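Local coordinates for nigerythrin (Desulfovibrio vulgaris subsp. vulgaris, PDB 1YUZ), which shows NADH peroxidase activity in vitro and carries both hemerythrin-like diiron and rubredoxin-like iron centres in a homodimer, at residues E115-I127 with F142-Y156. Numbering follows the deposited sequence. Where two conformers were deposited one is given.
With FE2 (Fe (II) ion), chain G; FE (Fe (III) ion), chain F.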
ATOM      1  N   GLU B 115      -1.486  -4.210  -7.145  1.00  7.73           N
ATOM      2  CA  GLU B 115      -1.784  -2.830  -7.507  1.00  7.78           C
ATOM      3  C   GLU B 115      -0.502  -2.012  -7.554  1.00  7.74           C
ATOM      4  O   GLU B 115      -0.308  -1.207  -8.467  1.00  7.70           O
ATOM      5  CB  GLU B 115      -2.749  -2.212  -6.494  1.00  7.71           C
ATOM      6  CG  GLU B 115      -4.129  -2.853  -6.462  1.00  7.80           C
ATOM      7  CD  GLU B 115      -4.924  -2.628  -7.739  1.00  7.84           C
ATOM      8  OE1 GLU B 115      -4.548  -1.754  -8.545  1.00  7.98           O
ATOM      9  OE2 GLU B 115      -5.947  -3.317  -7.932  1.00  7.98           O
ATOM     10  N   ILE B 116       0.367  -2.206  -6.567  1.00  7.77           N
ATOM     11  CA  ILE B 116       1.628  -1.480  -6.533  1.00  8.00           C
ATOM     12  C   ILE B 116       2.477  -1.840  -7.752  1.00  8.15           C
ATOM     13  O   ILE B 116       3.082  -0.966  -8.370  1.00  8.27           O
ATOM     14  CB  ILE B 116       2.384  -1.786  -5.225  1.00  8.03           C
ATOM     15  CG1 ILE B 116       1.650  -1.127  -4.053  1.00  8.16           C
ATOM     16  CG2 ILE B 116       3.814  -1.284  -5.307  1.00  8.07           C
ATOM     17  CD1 ILE B 116       2.161  -1.558  -2.688  1.00  8.54           C
ATOM     18  N   TYR B 117       2.508  -3.119  -8.110  1.00  8.31           N
ATOM     19  CA  TYR B 117       3.268  -3.539  -9.278  1.00  8.64           C
ATOM     20  C   TYR B 117       2.720  -2.846 -10.521  1.00  8.66           C
ATOM     21  O   TYR B 117       3.477  -2.346 -11.351  1.00  8.43           O
ATOM     22  CB  TYR B 117       3.192  -5.061  -9.458  1.00  9.10           C
ATOM     23  CG  TYR B 117       3.550  -5.508 -10.858  1.00  9.58           C
ATOM     24  CD1 TYR B 117       2.560  -5.876 -11.767  1.00 10.08           C
ATOM     25  CD2 TYR B 117       4.875  -5.481 -11.300  1.00  9.89           C
ATOM     26  CE1 TYR B 117       2.875  -6.198 -13.083  1.00 10.34           C
ATOM     27  CE2 TYR B 117       5.199  -5.800 -12.614  1.00 10.25           C
ATOM     28  CZ  TYR B 117       4.195  -6.155 -13.501  1.00 10.40           C
ATOM     29  OH  TYR B 117       4.504  -6.442 -14.815  1.00 11.07           O
ATOM     30  N   GLU B 118       1.400  -2.803 -10.646  1.00  8.67           N
ATOM     31  CA  GLU B 118       0.799  -2.174 -11.814  1.00  8.95           C
ATOM     32  C   GLU B 118       1.015  -0.667 -11.887  1.00  8.71           C
ATOM     33  O   GLU B 118       1.298  -0.129 -12.958  1.00  8.63           O
ATOM     34  CB  GLU B 118      -0.699  -2.496 -11.873  1.00  9.71           C
ATOM     35  CG  GLU B 118      -0.977  -3.991 -11.978  1.00 11.24           C
ATOM     36  CD  GLU B 118      -2.450  -4.323 -12.145  1.00 12.15           C
ATOM     37  OE1 GLU B 118      -3.169  -3.563 -12.824  1.00 12.84           O
ATOM     38  OE2 GLU B 118      -2.890  -5.356 -11.599  1.00 13.75           O
ATOM     39  N   THR B 119       0.916   0.013 -10.751  1.00  8.39           N
ATOM     40  CA  THR B 119       1.065   1.460 -10.739  1.00  8.30           C
ATOM     41  C   THR B 119       2.500   1.972 -10.795  1.00  8.54           C
ATOM     42  O   THR B 119       2.737   3.069 -11.296  1.00  8.43           O
ATOM     43  CB  THR B 119       0.374   2.074  -9.492  1.00  8.18           C
ATOM     44  OG1 THR B 119       0.039   3.438  -9.758  1.00  7.64           O
ATOM     45  CG2 THR B 119       1.297   2.036  -8.279  1.00  7.99           C
ATOM     46  N   SER B 120       3.453   1.182 -10.310  1.00  8.66           N
ATOM     47  CA  SER B 120       4.845   1.623 -10.268  1.00  9.01           C
ATOM     48  C   SER B 120       5.789   0.892 -11.204  1.00  9.14           C
ATOM     49  O   SER B 120       6.947   1.284 -11.348  1.00  9.37           O
ATOM     50  CB  SER B 120       5.388   1.476  -8.845  1.00  8.89           C
ATOM     51  OG  SER B 120       5.544   0.106  -8.513  1.00  8.80           O
ATOM     52  N   ASP B 121       5.306  -0.169 -11.832  1.00  9.45           N
ATOM     53  CA  ASP B 121       6.148  -0.957 -12.714  1.00  9.82           C
ATOM     54  C   ASP B 121       5.524  -1.149 -14.089  1.00  9.82           C
ATOM     55  O   ASP B 121       5.958  -0.538 -15.062  1.00  9.97           O
ATOM     56  CB  ASP B 121       6.420  -2.318 -12.062  1.00 10.32           C
ATOM     57  CG  ASP B 121       7.448  -3.138 -12.811  1.00 10.71           C
ATOM     58  OD1 ASP B 121       7.511  -3.031 -14.052  1.00 11.24           O
ATOM     59  OD2 ASP B 121       8.177  -3.911 -12.154  1.00 11.14           O
ATOM     60  N   MET B 122       4.482  -1.971 -14.162  1.00  9.80           N
ATOM     61  CA  MET B 122       3.855  -2.263 -15.442  1.00  9.81           C
ATOM     62  C   MET B 122       3.313  -1.079 -16.223  1.00  9.55           C
ATOM     63  O   MET B 122       3.753  -0.825 -17.344  1.00  9.57           O
ATOM     64  CB  MET B 122       2.739  -3.291 -15.275  1.00 10.20           C
ATOM     65  CG  MET B 122       2.224  -3.798 -16.608  1.00 10.96           C
ATOM     66  SD  MET B 122       0.777  -4.826 -16.467  1.00 11.80           S
ATOM     67  CE  MET B 122      -0.491  -3.576 -16.313  1.00 11.57           C
ATOM     68  N   TYR B 123       2.352  -0.354 -15.663  1.00  9.14           N
ATOM     69  CA  TYR B 123       1.809   0.762 -16.415  1.00  8.90           C
ATOM     70  C   TYR B 123       2.848   1.839 -16.712  1.00  8.98           C
ATOM     71  O   TYR B 123       2.882   2.359 -17.826  1.00  8.85           O
ATOM     72  CB  TYR B 123       0.546   1.307 -15.736  1.00  8.56           C
ATOM     73  CG  TYR B 123      -0.671   0.448 -16.048  1.00  7.97           C
ATOM     74  CD1 TYR B 123      -1.450  -0.098 -15.027  1.00  7.96           C
ATOM     75  CD2 TYR B 123      -1.031   0.166 -17.371  1.00  7.98           C
ATOM     76  CE1 TYR B 123      -2.553  -0.901 -15.310  1.00  7.87           C
ATOM     77  CE2 TYR B 123      -2.134  -0.634 -17.665  1.00  7.98           C
ATOM     78  CZ  TYR B 123      -2.891  -1.164 -16.630  1.00  7.91           C
ATOM     79  OH  TYR B 123      -3.986  -1.948 -16.924  1.00  7.98           O
ATOM     80  N   PRO B 124       3.718   2.184 -15.744  1.00  9.05           N
ATOM     81  CA  PRO B 124       4.711   3.210 -16.087  1.00  9.40           C
ATOM     82  C   PRO B 124       5.589   2.746 -17.263  1.00  9.50           C
ATOM     83  O   PRO B 124       5.958   3.546 -18.123  1.00  9.68           O
ATOM     84  CB  PRO B 124       5.504   3.363 -14.795  1.00  9.36           C
ATOM     85  CG  PRO B 124       4.448   3.179 -13.755  1.00  9.32           C
ATOM     86  CD  PRO B 124       3.671   1.975 -14.283  1.00  9.10           C
ATOM     87  N   ALA B 125       5.904   1.453 -17.308  1.00  9.69           N
ATOM     88  CA  ALA B 125       6.727   0.905 -18.389  1.00  9.86           C
ATOM     89  C   ALA B 125       5.994   1.021 -19.720  1.00 10.00           C
ATOM     90  O   ALA B 125       6.582   1.402 -20.738  1.00 10.18           O
ATOM     91  CB  ALA B 125       7.060  -0.558 -18.111  1.00 10.13           C
ATOM     92  N   PHE B 126       4.709   0.686 -19.713  1.00  9.92           N
ATOM     93  CA  PHE B 126       3.898   0.751 -20.921  1.00 10.06           C
ATOM     94  C   PHE B 126       3.647   2.193 -21.346  1.00 10.12           C
ATOM     95  O   PHE B 126       3.599   2.496 -22.537  1.00 10.10           O
ATOM     96  CB  PHE B 126       2.564   0.040 -20.694  1.00 10.03           C
ATOM     97  CG  PHE B 126       2.680  -1.453 -20.560  1.00 10.00           C
ATOM     98  CD1 PHE B 126       1.567  -2.209 -20.212  1.00 10.06           C
ATOM     99  CD2 PHE B 126       3.887  -2.109 -20.804  1.00 10.15           C
ATOM    100  CE1 PHE B 126       1.646  -3.593 -20.108  1.00 10.06           C
ATOM    101  CE2 PHE B 126       3.975  -3.497 -20.703  1.00 10.22           C
ATOM    102  CZ  PHE B 126       2.854  -4.238 -20.356  1.00 10.15           C
ATOM    103  N   ILE B 127       3.477   3.082 -20.374  1.00 10.40           N
ATOM    104  CA  ILE B 127       3.260   4.490 -20.678  1.00 10.80           C
ATOM    105  C   ILE B 127       4.499   5.044 -21.371  1.00 11.23           C
ATOM    106  O   ILE B 127       4.397   5.730 -22.386  1.00 11.24           O
ATOM    107  CB  ILE B 127       2.989   5.302 -19.392  1.00 10.52           C
ATOM    108  CG1 ILE B 127       1.630   4.903 -18.809  1.00 10.58           C
ATOM    109  CG2 ILE B 127       3.037   6.797 -19.693  1.00 10.56           C
ATOM    110  CD1 ILE B 127       1.375   5.450 -17.426  1.00 10.60           C
ATOM    111  N   PHE B 142      -3.315   4.052 -20.607  1.00  9.55           N
ATOM    112  CA  PHE B 142      -2.408   3.499 -19.605  1.00  9.26           C
ATOM    113  C   PHE B 142      -2.294   4.426 -18.397  1.00  9.19           C
ATOM    114  O   PHE B 142      -2.151   3.968 -17.266  1.00  9.23           O
ATOM    115  CB  PHE B 142      -1.023   3.273 -20.212  1.00  9.22           C
ATOM    116  CG  PHE B 142      -0.940   2.091 -21.140  1.00  8.99           C
ATOM    117  CD1 PHE B 142      -0.076   2.118 -22.230  1.00  9.10           C
ATOM    118  CD2 PHE B 142      -1.678   0.931 -20.904  1.00  8.89           C
ATOM    119  CE1 PHE B 142       0.060   1.014 -23.066  1.00  8.97           C
ATOM    120  CE2 PHE B 142      -1.550  -0.181 -21.736  1.00  8.96           C
ATOM    121  CZ  PHE B 142      -0.676  -0.139 -22.821  1.00  8.89           C
ATOM    122  N   THR B 143      -2.338   5.730 -18.644  1.00  9.17           N
ATOM    123  CA  THR B 143      -2.256   6.716 -17.575  1.00  9.25           C
ATOM    124  C   THR B 143      -3.468   6.612 -16.659  1.00  9.19           C
ATOM    125  O   THR B 143      -3.332   6.592 -15.432  1.00  9.17           O
ATOM    126  CB  THR B 143      -2.181   8.148 -18.143  1.00  9.41           C
ATOM    127  OG1 THR B 143      -0.890   8.360 -18.721  1.00  9.94           O
ATOM    128  CG2 THR B 143      -2.419   9.182 -17.051  1.00  9.61           C
ATOM    129  N   ARG B 144      -4.659   6.554 -17.250  0.50  9.24           N
ATOM    130  CA  ARG B 144      -5.878   6.449 -16.460  0.50  9.31           C
ATOM    131  C   ARG B 144      -5.847   5.202 -15.584  0.50  9.06           C
ATOM    132  O   ARG B 144      -6.160   5.263 -14.396  0.50  8.97           O
ATOM    133  CB  ARG B 144      -7.116   6.427 -17.366  0.50  9.73           C
ATOM    134  CG  ARG B 144      -7.483   7.782 -17.961  0.50 10.33           C
ATOM    135  CD  ARG B 144      -9.001   7.964 -18.046  0.50 10.93           C
ATOM    136  NE  ARG B 144      -9.382   9.295 -18.517  0.50 11.54           N
ATOM    137  CZ  ARG B 144      -9.012  10.430 -17.932  0.50 11.48           C
ATOM    138  NH1 ARG B 144      -8.248  10.397 -16.849  0.50 11.76           N
ATOM    139  NH2 ARG B 144      -9.396  11.596 -18.429  0.50 11.74           N
ATOM    140  N   ALA B 145      -5.464   4.070 -16.168  1.00  8.79           N
ATOM    141  CA  ALA B 145      -5.393   2.824 -15.412  1.00  8.48           C
ATOM    142  C   ALA B 145      -4.368   2.948 -14.286  1.00  8.30           C
ATOM    143  O   ALA B 145      -4.662   2.625 -13.135  1.00  8.20           O
ATOM    144  CB  ALA B 145      -5.021   1.658 -16.338  1.00  8.63           C
ATOM    145  N   LYS B 146      -3.175   3.428 -14.626  1.00  7.99           N
ATOM    146  CA  LYS B 146      -2.085   3.596 -13.670  1.00  7.80           C
ATOM    147  C   LYS B 146      -2.501   4.398 -12.442  1.00  7.71           C
ATOM    148  O   LYS B 146      -2.194   4.019 -11.308  1.00  7.53           O
ATOM    149  CB  LYS B 146      -0.894   4.266 -14.371  1.00  8.00           C
ATOM    150  CG  LYS B 146       0.309   4.601 -13.489  1.00  7.97           C
ATOM    151  CD  LYS B 146       0.194   5.988 -12.873  1.00  8.24           C
ATOM    152  CE  LYS B 146       1.472   6.402 -12.156  1.00  8.35           C
ATOM    153  NZ  LYS B 146       1.676   5.674 -10.871  1.00  8.54           N
ATOM    154  N   LEU B 147      -3.200   5.504 -12.667  1.00  7.69           N
ATOM    155  CA  LEU B 147      -3.641   6.364 -11.576  1.00  7.75           C
ATOM    156  C   LEU B 147      -4.626   5.668 -10.649  1.00  7.55           C
ATOM    157  O   LEU B 147      -4.581   5.851  -9.433  1.00  7.62           O
ATOM    158  CB  LEU B 147      -4.275   7.634 -12.136  1.00  7.89           C
ATOM    159  CG  LEU B 147      -3.281   8.581 -12.813  1.00  8.10           C
ATOM    160  CD1 LEU B 147      -4.037   9.628 -13.610  1.00  8.56           C
ATOM    161  CD2 LEU B 147      -2.385   9.227 -11.772  1.00  8.78           C
ATOM    162  N   ALA B 148      -5.519   4.871 -11.220  1.00  7.44           N
ATOM    163  CA  ALA B 148      -6.495   4.168 -10.406  1.00  7.39           C
ATOM    164  C   ALA B 148      -5.833   3.073  -9.578  1.00  7.44           C
ATOM    165  O   ALA B 148      -6.238   2.823  -8.447  1.00  7.26           O
ATOM    166  CB  ALA B 148      -7.581   3.570 -11.291  1.00  7.52           C
ATOM    167  N   GLU B 149      -4.801   2.432 -10.122  1.00  7.49           N
ATOM    168  CA  GLU B 149      -4.150   1.341  -9.401  1.00  7.61           C
ATOM    169  C   GLU B 149      -3.539   1.772  -8.075  1.00  7.57           C
ATOM    170  O   GLU B 149      -3.617   1.041  -7.092  1.00  7.43           O
ATOM    171  CB  GLU B 149      -3.074   0.682 -10.269  1.00  8.15           C
ATOM    172  CG  GLU B 149      -3.513   0.351 -11.698  1.00  9.04           C
ATOM    173  CD  GLU B 149      -4.653  -0.651 -11.790  1.00  9.73           C
ATOM    174  OE1 GLU B 149      -5.563  -0.636 -10.932  1.00  9.86           O
ATOM    175  OE2 GLU B 149      -4.651  -1.446 -12.752  1.00 11.01           O
ATOM    176  N   SER B 150      -2.928   2.951  -8.028  1.00  7.41           N
ATOM    177  CA  SER B 150      -2.347   3.374  -6.766  1.00  7.60           C
ATOM    178  C   SER B 150      -3.453   3.705  -5.762  1.00  7.48           C
ATOM    179  O   SER B 150      -3.258   3.578  -4.557  1.00  7.60           O
ATOM    180  CB  SER B 150      -1.393   4.554  -6.973  1.00  7.79           C
ATOM    181  OG  SER B 150      -2.018   5.630  -7.642  1.00  7.98           O
ATOM    182  N   VAL B 151      -4.615   4.124  -6.256  1.00  7.53           N
ATOM    183  CA  VAL B 151      -5.744   4.404  -5.372  1.00  7.47           C
ATOM    184  C   VAL B 151      -6.229   3.058  -4.829  1.00  7.28           C
ATOM    185  O   VAL B 151      -6.540   2.930  -3.648  1.00  7.14           O
ATOM    186  CB  VAL B 151      -6.888   5.119  -6.127  1.00  7.54           C
ATOM    187  CG1 VAL B 151      -8.174   5.077  -5.310  1.00  7.86           C
ATOM    188  CG2 VAL B 151      -6.500   6.564  -6.397  1.00  8.05           C
ATOM    189  N   HIS B 152      -6.275   2.048  -5.689  1.00  7.10           N
ATOM    190  CA  HIS B 152      -6.698   0.717  -5.264  1.00  6.94           C
ATOM    191  C   HIS B 152      -5.756   0.191  -4.188  1.00  6.91           C
ATOM    192  O   HIS B 152      -6.187  -0.429  -3.215  1.00  6.84           O
ATOM    193  CB  HIS B 152      -6.682  -0.249  -6.447  1.00  6.92           C
ATOM    194  CG  HIS B 152      -7.654   0.103  -7.528  1.00  6.98           C
ATOM    195  ND1 HIS B 152      -7.618  -0.482  -8.775  1.00  7.12           N
ATOM    196  CD2 HIS B 152      -8.693   0.970  -7.546  1.00  7.14           C
ATOM    197  CE1 HIS B 152      -8.594   0.010  -9.516  1.00  7.17           C
ATOM    198  NE2 HIS B 152      -9.261   0.893  -8.795  1.00  7.11           N
ATOM    199  N   ALA B 153      -4.460   0.426  -4.370  1.00  6.99           N
ATOM    200  CA  ALA B 153      -3.475  -0.030  -3.399  1.00  7.20           C
ATOM    201  C   ALA B 153      -3.758   0.606  -2.043  1.00  7.34           C
ATOM    202  O   ALA B 153      -3.760  -0.077  -1.019  1.00  7.29           O
ATOM    203  CB  ALA B 153      -2.067   0.325  -3.866  1.00  7.24           C
ATOM    204  N   GLU B 154      -4.009   1.912  -2.031  1.00  7.56           N
ATOM    205  CA  GLU B 154      -4.287   2.594  -0.776  1.00  7.85           C
ATOM    206  C   GLU B 154      -5.571   2.076  -0.136  1.00  7.74           C
ATOM    207  O   GLU B 154      -5.623   1.876   1.075  1.00  7.64           O
ATOM    208  CB  GLU B 154      -4.393   4.104  -0.990  1.00  8.35           C
ATOM    209  CG  GLU B 154      -4.659   4.854   0.305  1.00  9.47           C
ATOM    210  CD  GLU B 154      -4.778   6.351   0.125  1.00 10.17           C
ATOM    211  OE1 GLU B 154      -5.152   7.030   1.105  1.00 11.00           O
ATOM    212  OE2 GLU B 154      -4.494   6.856  -0.982  1.00 11.05           O
ATOM    213  N   ARG B 155      -6.603   1.855  -0.945  1.00  7.59           N
ATOM    214  CA  ARG B 155      -7.871   1.356  -0.424  1.00  7.84           C
ATOM    215  C   ARG B 155      -7.681  -0.014   0.221  1.00  7.69           C
ATOM    216  O   ARG B 155      -8.249  -0.292   1.271  1.00  7.59           O
ATOM    217  CB  ARG B 155      -8.907   1.271  -1.551  1.00  8.46           C
ATOM    218  CG  ARG B 155      -9.405   2.631  -2.046  1.00  9.70           C
ATOM    219  CD  ARG B 155     -10.721   3.033  -1.381  1.00 11.02           C
ATOM    220  NE  ARG B 155     -10.657   3.046   0.077  1.00 12.20           N
ATOM    221  CZ  ARG B 155     -10.006   3.954   0.798  1.00 12.54           C
ATOM    222  NH1 ARG B 155      -9.354   4.937   0.194  1.00 13.19           N
ATOM    223  NH2 ARG B 155     -10.019   3.882   2.126  1.00 12.71           N
ATOM    224  N   TYR B 156      -6.878  -0.868  -0.401  1.00  7.56           N
ATOM    225  CA  TYR B 156      -6.636  -2.195   0.150  1.00  7.66           C
ATOM    226  C   TYR B 156      -5.871  -2.117   1.465  1.00  7.68           C
ATOM    227  O   TYR B 156      -6.173  -2.847   2.405  1.00  7.56           O
ATOM    228  CB  TYR B 156      -5.864  -3.052  -0.855  1.00  7.64           C
ATOM    229  CG  TYR B 156      -6.706  -3.587  -1.999  1.00  7.55           C
ATOM    230  CD1 TYR B 156      -6.136  -3.838  -3.246  1.00  7.62           C
ATOM    231  CD2 TYR B 156      -8.053  -3.907  -1.816  1.00  7.71           C
ATOM    232  CE1 TYR B 156      -6.879  -4.400  -4.279  1.00  7.60           C
ATOM    233  CE2 TYR B 156      -8.807  -4.470  -2.842  1.00  7.59           C
ATOM    234  CZ  TYR B 156      -8.214  -4.716  -4.068  1.00  7.68           C
ATOM    235  OH  TYR B 156      -8.954  -5.299  -5.076  1.00  8.11           O
TER
HETATM  236 FE   FE2 G 302      -6.372  -2.039  -9.749  1.00  8.13          FE
HETATM  237 FE    FE F 301      -5.244  -3.399 -12.733  1.00 10.00          FE
HETATM  238  O   HOH W   1      -5.223  -3.684 -10.791  1.00 13.29           O
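Glu-149 reaches from helix 136-161 into a hole lined by Glu-115, Glu-118, Thr-119 and Tyr-123 of the nearly antiparallel helix 104-132. Its CB lies 3.3 Å from Glu-115 OE1 and also meets Thr-119 CB, and its CG passes between that oxygen and Tyr-123 CE1. A bend at CG (chi2 -62°) lets the carboxylate span both irons: OE1 binds the ferrous ion at 2.0 Å, while OE2 takes the ferric ion at the edge of the Tyr-123 ring. Glu-115 chelates the ferrous ion, OE2 also hydrogen-bonding Tyr-47 OH; its carboxylate is perpendicular to the ring of His-152, whose ND1 joins that iron and whose NE2 hydrogen-bonds Gly-178. Glu-118 gives the ferric ion OE1 alone, and a water bridges the metals; Glu-73 binds both irons, Glu-40 the ferric one. The Tyr-123 ring is held between Ala-145 CB, 3.8 Å from its centroid, and Met-122 CE, with OH hydrogen-bonded to Glu-40. Away from the irons, Lys-146 NZ donates to Thr-119 O (2.8 Å) and OG1, while OG1 donates back to Lys-146 O; NZ also hydrogen-bonds Tyr-160 OH of the second subunit. A carboxylate-bridged diiron site with an ExxH pair (Glu-149, His-152) inside a four-helix bundle characterises the ferritin-like fold, which includes rubrerythrins.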